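Local coordinates for binding domain (Hc) of Paraclostridial Mosquitocidal Protein 1 (Paraclostridium bifermentans, PDB 6HOX) that probably recognises host nerve cells for a botulinum-like neurotoxin that specifically targets Anopheles mosquitoes, at residues N367-I373 against Q384-E389; N393-A399 against W410-G416; L65-E69 against F207-N212. All coordinates share one frame; numbering follows the deposited sequence.

Contact 1: residues N367-I373 against Q384-E389; sequences NGDLKLI and QIRIFE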
loop_
_atom_site.group_PDB
_atom_site.type_symbol
_atom_site.label_atom_id
_atom_site.label_comp_id
_atom_site.label_asym_id
_atom_site.label_seq_id
_atom_site.Cartn_x
_atom_site.Cartn_y
_atom_site.Cartn_z
ATOM N N ASN A 367 0.438 22.981 -23.582
ATOM C CA ASN A 367 0.535 22.554 -24.965
ATOM C C ASN A 367 0.073 21.092 -25.078
ATOM O O ASN A 367 0.887 20.172 -25.074
ATOM C CB ASN A 367 1.958 22.704 -25.505
ATOM C CG ASN A 367 2.065 22.267 -26.947
ATOM O OD1 ASN A 367 1.066 22.270 -27.658
ATOM N ND2 ASN A 367 3.252 21.903 -27.393
ATOM N N GLY A 368 -1.241 20.907 -25.203
ATOM C CA GLY A 368 -1.867 19.604 -25.208
ATOM C C GLY A 368 -2.495 19.323 -23.859
ATOM O O GLY A 368 -2.572 20.225 -23.023
ATOM N N ASP A 369 -2.956 18.079 -23.664
ATOM C CA ASP A 369 -3.632 17.664 -22.446
ATOM C C ASP A 369 -2.924 16.427 -21.890
ATOM O O ASP A 369 -2.403 15.624 -22.644
ATOM C CB ASP A 369 -5.116 17.382 -22.696
ATOM C CG ASP A 369 -5.867 18.593 -23.228
ATOM O OD1 ASP A 369 -5.845 18.805 -24.451
ATOM O OD2 ASP A 369 -6.428 19.336 -22.407
ATOM N N LEU A 370 -2.876 16.357 -20.556
ATOM C CA LEU A 370 -2.477 15.195 -19.791
ATOM C C LEU A 370 -3.738 14.586 -19.193
ATOM O O LEU A 370 -4.585 15.305 -18.669
ATOM C CB LEU A 370 -1.519 15.597 -18.668
ATOM C CG LEU A 370 -0.037 15.489 -18.984
ATOM C CD1 LEU A 370 0.275 16.241 -20.256
ATOM C CD2 LEU A 370 0.802 15.993 -17.813
ATOM N N LYS A 371 -3.808 13.255 -19.257
ATOM C CA LYS A 371 -4.847 12.480 -18.633
ATOM C C LYS A 371 -4.185 11.412 -17.754
ATOM O O LYS A 371 -3.297 10.701 -18.207
ATOM C CB LYS A 371 -5.734 11.870 -19.719
ATOM C CG LYS A 371 -7.081 11.358 -19.236
ATOM C CD LYS A 371 -7.940 10.815 -20.353
ATOM C CE LYS A 371 -8.645 11.919 -21.116
ATOM N NZ LYS A 371 -10.076 11.593 -21.323
ATOM N N LEU A 372 -4.599 11.339 -16.488
ATOM C CA LEU A 372 -4.160 10.277 -15.611
ATOM C C LEU A 372 -5.147 9.115 -15.750
ATOM O O LEU A 372 -6.358 9.267 -15.526
ATOM C CB LEU A 372 -4.053 10.791 -14.169
ATOM C CG LEU A 372 -2.733 11.491 -13.820
ATOM C CD1 LEU A 372 -2.569 12.780 -14.597
ATOM C CD2 LEU A 372 -2.622 11.783 -12.329
ATOM N N ILE A 373 -4.608 7.959 -16.131
ATOM C CA ILE A 373 -5.399 6.787 -16.485
ATOM C C ILE A 373 -4.881 5.569 -15.714
ATOM O O ILE A 373 -3.785 5.564 -15.149
ATOM C CB ILE A 373 -5.366 6.516 -18.005
ATOM C CG1 ILE A 373 -3.958 6.137 -18.461
ATOM C CG2 ILE A 373 -5.934 7.709 -18.764
ATOM C CD1 ILE A 373 -3.809 5.922 -19.939
ATOM N N GLN A 384 -0.807 5.439 -15.201
ATOM C CA GLN A 384 -0.143 5.861 -16.417
ATOM C C GLN A 384 -0.642 7.267 -16.754
ATOM O O GLN A 384 -1.660 7.720 -16.219
ATOM C CB GLN A 384 -0.382 4.866 -17.547
ATOM C CG GLN A 384 -0.045 3.429 -17.173
ATOM C CD GLN A 384 -1.177 2.789 -16.412
ATOM O OE1 GLN A 384 -2.345 3.020 -16.722
ATOM N NE2 GLN A 384 -0.844 1.975 -15.415
ATOM N N ILE A 385 0.100 7.954 -17.626
ATOM C CA ILE A 385 -0.211 9.317 -17.985
ATOM C C ILE A 385 -0.207 9.425 -19.508
ATOM O O ILE A 385 0.811 9.157 -20.143
ATOM C CB ILE A 385 0.755 10.319 -17.324
ATOM C CG1 ILE A 385 0.685 10.238 -15.794
ATOM C CG2 ILE A 385 0.484 11.730 -17.833
ATOM C CD1 ILE A 385 1.588 11.222 -15.078
ATOM N N ARG A 386 -1.376 9.784 -20.054
ATOM C CA ARG A 386 -1.596 9.864 -21.473
ATOM C C ARG A 386 -1.469 11.325 -21.903
ATOM O O ARG A 386 -2.148 12.203 -21.350
ATOM C CB ARG A 386 -2.963 9.295 -21.860
ATOM C CG ARG A 386 -3.207 9.254 -23.364
ATOM C CD ARG A 386 -4.282 8.276 -23.791
ATOM N NE ARG A 386 -4.567 8.317 -25.227
ATOM C CZ ARG A 386 -5.478 7.547 -25.843
ATOM N NH1 ARG A 386 -6.192 6.672 -25.148
ATOM N NH2 ARG A 386 -5.662 7.648 -27.157
ATOM N N ILE A 387 -0.603 11.535 -22.903
ATOM C CA ILE A 387 -0.340 12.816 -23.537
ATOM C C ILE A 387 -1.196 12.884 -24.808
ATOM O O ILE A 387 -1.087 12.000 -25.669
ATOM C CB ILE A 387 1.156 12.963 -23.904
ATOM C CG1 ILE A 387 2.108 12.659 -22.741
ATOM C CG2 ILE A 387 1.424 14.323 -24.529
ATOM C CD1 ILE A 387 1.899 13.523 -21.536
ATOM N N PHE A 388 -2.019 13.932 -24.905
ATOM C CA PHE A 388 -2.850 14.238 -26.068
ATOM C C PHE A 388 -2.306 15.510 -26.700
ATOM O O PHE A 388 -2.388 16.570 -26.088
ATOM C CB PHE A 388 -4.309 14.518 -25.694
ATOM C CG PHE A 388 -5.061 13.304 -25.231
ATOM C CD1 PHE A 388 -5.699 12.479 -26.143
ATOM C CD2 PHE A 388 -5.101 12.967 -23.887
ATOM C CE1 PHE A 388 -6.365 11.341 -25.723
ATOM C CE2 PHE A 388 -5.771 11.828 -23.472
ATOM C CZ PHE A 388 -6.402 11.019 -24.389
ATOM N N GLU A 389 -1.745 15.383 -27.902
ATOM C CA GLU A 389 -1.114 16.513 -28.572
ATOM C C GLU A 389 -1.179 16.255 -30.074
ATOM O O GLU A 389 -1.135 15.113 -30.523
ATOM C CB GLU A 389 0.323 16.702 -28.075
ATOM C CG GLU A 389 0.935 18.046 -28.439
ATOM C CD GLU A 389 1.819 18.123 -29.679
ATOM O OE1 GLU A 389 2.248 17.069 -30.211
ATOM O OE2 GLU A 389 2.109 19.259 -30.093
HETATM O O HOH W 1 3.119 22.323 -30.813
HETATM O O HOH W 2 -5.225 18.303 -26.907
#
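Lys371 crosses the Phe388 side chain, its CB beside the ring edge and its CE nearing the ring obliquely. CB lies in the plane of the ring, 3.8 Å from Phe388 CE2, and Lys371 CE comes to 3.7 Å from the same CE2. CG stands opposite the backbone N (chi1 -164°), and the bend at chi3 (-81°) swings CE over to the aromatic ring. The contact is diagonal, because the backbone of Lys371 pairs with Arg386 and that of Phe388 with Asp369. These two pairs and Ile373-Gln384 are antiparallel hydrogen-bonded pairs with two bonds each; Phe388 N reaches Asp369 O at 2.8 Å in a nearly straight line (172°).

Leu370, Leu372, Ile385 and Ile387 form the apolar face. Leu370 CD1 and Ile387 CD1 meet at 3.4 Å, a close approach for two methyls, from side chains lying alongside each other. Ile385 splits its two branches, CG2 touching Leu370 CG at 4.0 Å and CG1 touching Leu372 CG at 4.1 Å. On the face of Lys371, Asp369 OD1 accepts a water proton at 2.6 Å, while OD2 is salt-bridged to Arg366. The amide oxygen of Gln384 accepts from Leu375 N, just past the end of strand 369-373, and Glu389 turns its charge to Arg392.

The two strands form a beta hairpin in the trefoil-type C-terminal part of the receptor-binding domain. Strand 333-339 lies alongside 369-373, strand 394-398 alongside 384-388, and the apolar face meets Val337, Leu249 and Leu396.

Contact 2: residues N393-A399 against W410-G416; sequences NGLLSIA and WYLYSSG
Tyr413 leans across to the opposite strand and meets Ala399 and Ile398 through CD1 and CE1 of its ring. CD1 of Tyr413 touches Ala399 CB at 3.7 Å, and CE1 has Ile398 O at the ring edge, 3.4 Å away. A first torsion of 85° sets Tyr413 CG between its own N and carbonyl carbon, and this carries the ring toward 393-399. The hydroxyl of Tyr413 is linked to Ile398 O through a water whose bond to that carbonyl is weak. At the Trp410 end, Ala399 O lies in the indole plane, 3.5 Å from Trp410 CD1; a second water donates to this oxygen and accepts from Tyr411 N.

On the face of Leu396, Ile398 and Leu412, the contacts between these side chains are aliphatic. Leu396 CD1 crosses over to Leu412 CB at 4.1 Å, Ile398 CG2 touches Leu412 CD1 at 4.2 Å, and the CB atoms of Ile398 and Trp410 meet at 3.9 Å.

Backbone bonds hold these groups in register. Leu395 pairs with Ser415 and Ser397 with Tyr413, two bonds each, and Ala399 N adds a bond to Tyr411 O at 2.8 Å. Near the end of the ladder, Gly394 CA comes within 3.0 Å of Ser415 O. Ser414 OG lies beside Gly394 but bonds to Arg392 O, whereas Ser415 OG, at the N-cap position of helix 416-420, accepts from Tyr418 N.

The helix packs Leu419 against Leu395 and Tyr418 against Ser397 and Tyr413. The hairpin itself lies between strands 384-388 and 285-291 of the trefoil-type C-terminal subdomain, with Met265 of strand 263-267 and Met360 touching Leu396.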
loop_
_atom_site.group_PDB
_atom_site.type_symbol
_atom_site.label_atom_id
_atom_site.label_comp_id
_atom_site.label_asym_id
_atom_site.label_seq_id
_atom_site.Cartn_x
_atom_site.Cartn_y
_atom_site.Cartn_z
ATOM N N ASN A 393 0.932 12.364 -29.604
ATOM C CA ASN A 393 0.140 11.535 -28.691
ATOM C C ASN A 393 1.020 10.397 -28.191
ATOM O O ASN A 393 1.781 9.848 -28.966
ATOM C CB ASN A 393 -1.078 10.925 -29.372
ATOM C CG ASN A 393 -2.103 11.961 -29.757
ATOM O OD1 ASN A 393 -2.331 12.919 -29.029
ATOM N ND2 ASN A 393 -2.716 11.771 -30.909
ATOM N N GLY A 394 0.911 10.068 -26.903
ATOM C CA GLY A 394 1.663 8.935 -26.344
ATOM C C GLY A 394 1.389 8.719 -24.864
ATOM O O GLY A 394 0.566 9.389 -24.268
ATOM N N LEU A 395 2.087 7.736 -24.292
ATOM C CA LEU A 395 2.128 7.533 -22.854
ATOM C C LEU A 395 3.440 8.122 -22.352
ATOM O O LEU A 395 4.494 7.980 -22.996
ATOM C CB LEU A 395 2.049 6.041 -22.505
ATOM C CG LEU A 395 0.745 5.341 -22.867
ATOM C CD1 LEU A 395 0.804 3.847 -22.543
ATOM C CD2 LEU A 395 -0.431 5.977 -22.154
ATOM N N LEU A 396 3.355 8.796 -21.211
ATOM C CA LEU A 396 4.522 9.363 -20.587
ATOM C C LEU A 396 5.436 8.217 -20.143
ATOM O O LEU A 396 5.005 7.270 -19.456
ATOM C CB LEU A 396 4.102 10.234 -19.406
ATOM C CG LEU A 396 5.263 10.913 -18.686
ATOM C CD1 LEU A 396 5.844 12.032 -19.548
ATOM C CD2 LEU A 396 4.821 11.428 -17.339
ATOM N N SER A 397 6.693 8.307 -20.575
ATOM C CA SER A 397 7.710 7.349 -20.235
ATOM C C SER A 397 9.056 8.067 -20.041
ATOM O O SER A 397 9.129 9.293 -20.074
ATOM C CB SER A 397 7.788 6.274 -21.272
ATOM O OG SER A 397 8.484 5.149 -20.757
ATOM N N ILE A 398 10.090 7.279 -19.752
ATOM C CA ILE A 398 11.468 7.734 -19.659
ATOM C C ILE A 398 12.204 7.153 -20.861
ATOM O O ILE A 398 11.944 6.007 -21.234
ATOM C CB ILE A 398 12.131 7.334 -18.325
ATOM C CG1 ILE A 398 11.872 5.868 -17.969
ATOM C CG2 ILE A 398 11.684 8.274 -17.216
ATOM C CD1 ILE A 398 12.757 5.330 -16.875
ATOM N N ALA A 399 13.055 7.979 -21.483
ATOM C CA ALA A 399 13.737 7.628 -22.734
ATOM C C ALA A 399 14.951 6.743 -22.422
ATOM O O ALA A 399 15.925 7.226 -21.824
ATOM C CB ALA A 399 14.120 8.886 -23.474
ATOM N N TRP A 410 17.463 10.020 -17.233
ATOM C CA TRP A 410 16.570 9.650 -18.316
ATOM C C TRP A 410 15.526 10.751 -18.459
ATOM O O TRP A 410 14.871 11.107 -17.474
ATOM C CB TRP A 410 15.932 8.280 -18.061
ATOM C CG TRP A 410 16.942 7.194 -17.870
ATOM C CD1 TRP A 410 17.521 6.430 -18.839
ATOM C CD2 TRP A 410 17.546 6.790 -16.627
ATOM N NE1 TRP A 410 18.428 5.568 -18.287
ATOM C CE2 TRP A 410 18.460 5.757 -16.931
ATOM C CE3 TRP A 410 17.397 7.188 -15.292
ATOM C CZ2 TRP A 410 19.216 5.116 -15.947
ATOM C CZ3 TRP A 410 18.143 6.554 -14.320
ATOM C CH2 TRP A 410 19.044 5.536 -14.647
ATOM N N TYR A 411 15.432 11.309 -19.671
ATOM C CA TYR A 411 14.473 12.381 -19.971
ATOM C C TYR A 411 13.072 11.781 -20.062
ATOM O O TYR A 411 12.920 10.590 -20.363
ATOM C CB TYR A 411 14.876 13.131 -21.243
ATOM C CG TYR A 411 16.093 13.996 -21.029
ATOM C CD1 TYR A 411 15.971 15.254 -20.456
ATOM C CD2 TYR A 411 17.367 13.538 -21.332
ATOM C CE1 TYR A 411 17.079 16.051 -20.232
ATOM C CE2 TYR A 411 18.487 14.322 -21.104
ATOM C CZ TYR A 411 18.342 15.585 -20.551
ATOM O OH TYR A 411 19.430 16.372 -20.302
ATOM N N LEU A 412 12.073 12.607 -19.766
ATOM C CA LEU A 412 10.675 12.194 -19.915
ATOM C C LEU A 412 10.263 12.445 -21.373
ATOM O O LEU A 412 10.703 13.436 -21.974
ATOM C CB LEU A 412 9.794 12.984 -18.943
ATOM C CG LEU A 412 9.725 12.483 -17.501
ATOM C CD1 LEU A 412 11.095 12.460 -16.860
ATOM C CD2 LEU A 412 8.785 13.360 -16.688
ATOM N N TYR A 413 9.449 11.545 -21.941
ATOM C CA TYR A 413 8.960 11.721 -23.311
ATOM C C TYR A 413 7.574 11.087 -23.494
ATOM O O TYR A 413 7.135 10.210 -22.715
ATOM C CB TYR A 413 9.999 11.208 -24.318
ATOM C CG TYR A 413 9.957 9.732 -24.606
ATOM C CD1 TYR A 413 10.401 8.810 -23.664
ATOM C CD2 TYR A 413 9.480 9.249 -25.816
ATOM C CE1 TYR A 413 10.335 7.445 -23.899
ATOM C CE2 TYR A 413 9.418 7.887 -26.072
ATOM C CZ TYR A 413 9.855 6.986 -25.113
ATOM O OH TYR A 413 9.834 5.643 -25.356
ATOM N N SER A 414 6.873 11.563 -24.532
ATOM C CA SER A 414 5.590 11.017 -24.956
ATOM C C SER A 414 5.796 9.889 -25.975
ATOM O O SER A 414 6.124 10.167 -27.118
ATOM C CB SER A 414 4.726 12.091 -25.520
ATOM O OG SER A 414 3.526 11.529 -26.012
ATOM N N SER A 415 5.573 8.632 -25.559
ATOM C CA SER A 415 5.790 7.449 -26.422
ATOM C C SER A 415 4.502 7.088 -27.167
ATOM O O SER A 415 3.557 6.566 -26.575
ATOM C CB SER A 415 6.291 6.237 -25.659
ATOM O OG SER A 415 6.339 5.085 -26.518
ATOM N N GLY A 416 4.500 7.368 -28.475
ATOM C CA GLY A 416 3.443 6.947 -29.385
ATOM C C GLY A 416 3.434 5.439 -29.541
ATOM O O GLY A 416 2.380 4.841 -29.572
HETATM O O HOH W 3 12.514 4.770 -24.402
HETATM O O HOH W 4 17.055 9.704 -21.730
#

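Contact 3: residues L65-E69 against F207-N212; sequences LNSNE and FKLEGN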
loop_
_atom_site.group_PDB
_atom_site.type_symbol
_atom_site.label_atom_id
_atom_site.label_comp_id
_atom_site.label_asym_id
_atom_site.label_seq_id
_atom_site.Cartn_x
_atom_site.Cartn_y
_atom_site.Cartn_z
ATOM N N LEU A 65 -2.474 1.978 16.267
ATOM C CA LEU A 65 -1.977 1.426 17.522
ATOM C C LEU A 65 -0.505 1.807 17.702
ATOM O O LEU A 65 0.304 1.534 16.835
ATOM C CB LEU A 65 -2.108 -0.095 17.469
ATOM C CG LEU A 65 -3.532 -0.643 17.406
ATOM C CD1 LEU A 65 -3.513 -2.170 17.350
ATOM C CD2 LEU A 65 -4.346 -0.191 18.606
ATOM N N ASN A 66 -0.184 2.389 18.858
ATOM C CA ASN A 66 1.139 2.853 19.249
ATOM C C ASN A 66 1.714 1.883 20.284
ATOM O O ASN A 66 1.013 1.020 20.778
ATOM C CB ASN A 66 1.081 4.283 19.806
ATOM C CG ASN A 66 0.653 5.278 18.748
ATOM O OD1 ASN A 66 1.062 5.168 17.591
ATOM N ND2 ASN A 66 -0.177 6.241 19.122
ATOM N N SER A 67 2.994 2.065 20.624
ATOM C CA SER A 67 3.702 1.164 21.534
ATOM C C SER A 67 3.588 1.653 22.985
ATOM O O SER A 67 4.596 1.869 23.651
ATOM C CB SER A 67 5.134 1.009 21.118
ATOM O OG SER A 67 5.221 0.259 19.918
ATOM N N ASN A 68 2.359 1.868 23.453
ATOM C CA ASN A 68 2.125 2.173 24.882
ATOM C C ASN A 68 0.912 1.381 25.369
ATOM O O ASN A 68 0.110 0.897 24.551
ATOM C CB ASN A 68 1.935 3.666 25.145
ATOM C CG ASN A 68 0.703 4.202 24.461
ATOM O OD1 ASN A 68 -0.411 3.995 24.944
ATOM N ND2 ASN A 68 0.897 4.851 23.323
ATOM N N GLU A 69 0.805 1.279 26.700
ATOM C CA GLU A 69 -0.105 0.364 27.390
ATOM C C GLU A 69 -1.560 0.793 27.196
ATOM O O GLU A 69 -2.435 -0.029 27.212
ATOM C CB GLU A 69 0.234 0.293 28.880
ATOM C CG GLU A 69 1.512 -0.460 29.147
ATOM C CD GLU A 69 1.436 -1.895 28.658
ATOM O OE1 GLU A 69 0.607 -2.653 29.196
ATOM O OE2 GLU A 69 2.160 -2.229 27.700
ATOM N N PHE A 207 -6.219 -6.377 20.526
ATOM C CA PHE A 207 -5.514 -5.647 19.476
ATOM C C PHE A 207 -4.527 -4.711 20.160
ATOM O O PHE A 207 -4.938 -3.732 20.793
ATOM C CB PHE A 207 -6.493 -4.859 18.610
ATOM C CG PHE A 207 -7.501 -5.691 17.864
ATOM C CD1 PHE A 207 -8.610 -6.214 18.510
ATOM C CD2 PHE A 207 -7.348 -5.950 16.511
ATOM C CE1 PHE A 207 -9.528 -6.986 17.826
ATOM C CE2 PHE A 207 -8.255 -6.748 15.836
ATOM C CZ PHE A 207 -9.347 -7.261 16.496
ATOM N N LYS A 208 -3.234 -5.025 20.052
ATOM C CA LYS A 208 -2.192 -4.335 20.806
ATOM C C LYS A 208 -0.818 -4.844 20.388
ATOM O O LYS A 208 -0.632 -6.064 20.271
ATOM C CB LYS A 208 -2.336 -4.623 22.301
ATOM C CG LYS A 208 -1.437 -3.805 23.208
ATOM C CD LYS A 208 -1.556 -4.215 24.657
ATOM C CE LYS A 208 -0.833 -3.265 25.590
ATOM N NZ LYS A 208 0.633 -3.286 25.373
ATOM N N LEU A 209 0.122 -3.906 20.212
ATOM C CA LEU A 209 1.543 -4.229 20.086
ATOM C C LEU A 209 2.049 -4.725 21.445
ATOM O O LEU A 209 2.023 -3.965 22.407
ATOM C CB LEU A 209 2.331 -2.989 19.649
ATOM C CG LEU A 209 2.243 -2.643 18.167
ATOM C CD1 LEU A 209 2.706 -1.220 17.918
ATOM C CD2 LEU A 209 3.063 -3.625 17.343
ATOM N N GLU A 210 2.471 -5.993 21.511
ATOM C CA GLU A 210 2.938 -6.587 22.762
ATOM C C GLU A 210 4.220 -7.369 22.503
ATOM O O GLU A 210 4.184 -8.340 21.775
ATOM C CB GLU A 210 1.858 -7.496 23.352
ATOM C CG GLU A 210 2.134 -7.927 24.781
ATOM C CD GLU A 210 2.180 -6.757 25.750
ATOM O OE1 GLU A 210 1.144 -6.081 25.927
ATOM O OE2 GLU A 210 3.264 -6.484 26.267
ATOM N N GLY A 211 5.321 -6.960 23.147
ATOM C CA GLY A 211 6.583 -7.713 23.114
ATOM C C GLY A 211 7.690 -6.994 22.355
ATOM O O GLY A 211 8.837 -7.418 22.403
ATOM N N ASN A 212 7.350 -5.890 21.682
ATOM C CA ASN A 212 8.295 -5.125 20.870
ATOM C C ASN A 212 9.119 -4.189 21.776
ATOM O O ASN A 212 8.558 -3.444 22.572
ATOM C CB ASN A 212 7.570 -4.358 19.761
ATOM C CG ASN A 212 6.511 -3.414 20.278
ATOM O OD1 ASN A 212 5.602 -3.827 21.001
ATOM N ND2 ASN A 212 6.631 -2.143 19.923
HETATM O O HOH W 5 -0.547 -1.171 20.856
HETATM O O HOH W 6 1.331 -1.502 23.229
HETATM O O HOH W 7 4.056 -4.232 27.142
#
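Lys208 reaches Glu69 with a side chain whose CB points away from 65-69; an extended run through CG and CD carries it to CE, 3.8 Å from Glu69 OE2. A last bend, chi4 -65°, sets NZ among its partners. Salt bridges go to Glu69 OE2 at 3.0 Å and to Glu210 OE1 at 2.9 Å, each carboxylate being met from above its plane, and a water accepts a third bond; Leu209 O is no more than a weak, long extra contact of NZ. The two glutamates bring like charges within 4.4 Å (Glu69 OE2 to Glu210 OE1), an opposition the lysine probably offsets, and a second water donates to both carboxylates.

The site lies in the lectin-like, concanavalin-type N-terminal part of the domain. Strand 61-66 runs out into an inverse gamma turn centred on Ser67, and the chain turns a corner at Lys208.

Asn212 ND2 donates to Ser67 OG at 2.8 Å, with the oxygen only 8° out of the amide plane; the same ND2 also serves Asn214 O, and Ser67 OG is bonded to Gln217 O. Leu209 CD1 comes within 3.5 Å of Ser67 OG. Farther along, Leu65 CD1 packs on the peptide between Phe207 and Lys208, and Phe207 stacks edge-to-face with Phe224.

Contacts 1 and 2 are consecutive hairpins of the C-terminal subdomain, with centres 11 Å apart, and strands 384-388 and 394-398 join them directly. Ile385 O lies 2.8 Å from Leu396 N, and Ile387 N the same distance from Gly394 O, both probable hydrogen bonds; Ile387 CB also packs against Ser414 OG at 3.5 Å. Contact 3 belongs to the N-terminal subdomain, on the opposite side of the chain's centre. Its centre is about 46 Å from that of contact 1 and 47 Å from that of contact 2, and its nearest atoms stay about 30 Å and 36 Å away. An acetate ion, probably from crystallisation, lies about 4 Å from the Tyr411 side chain in contact 2.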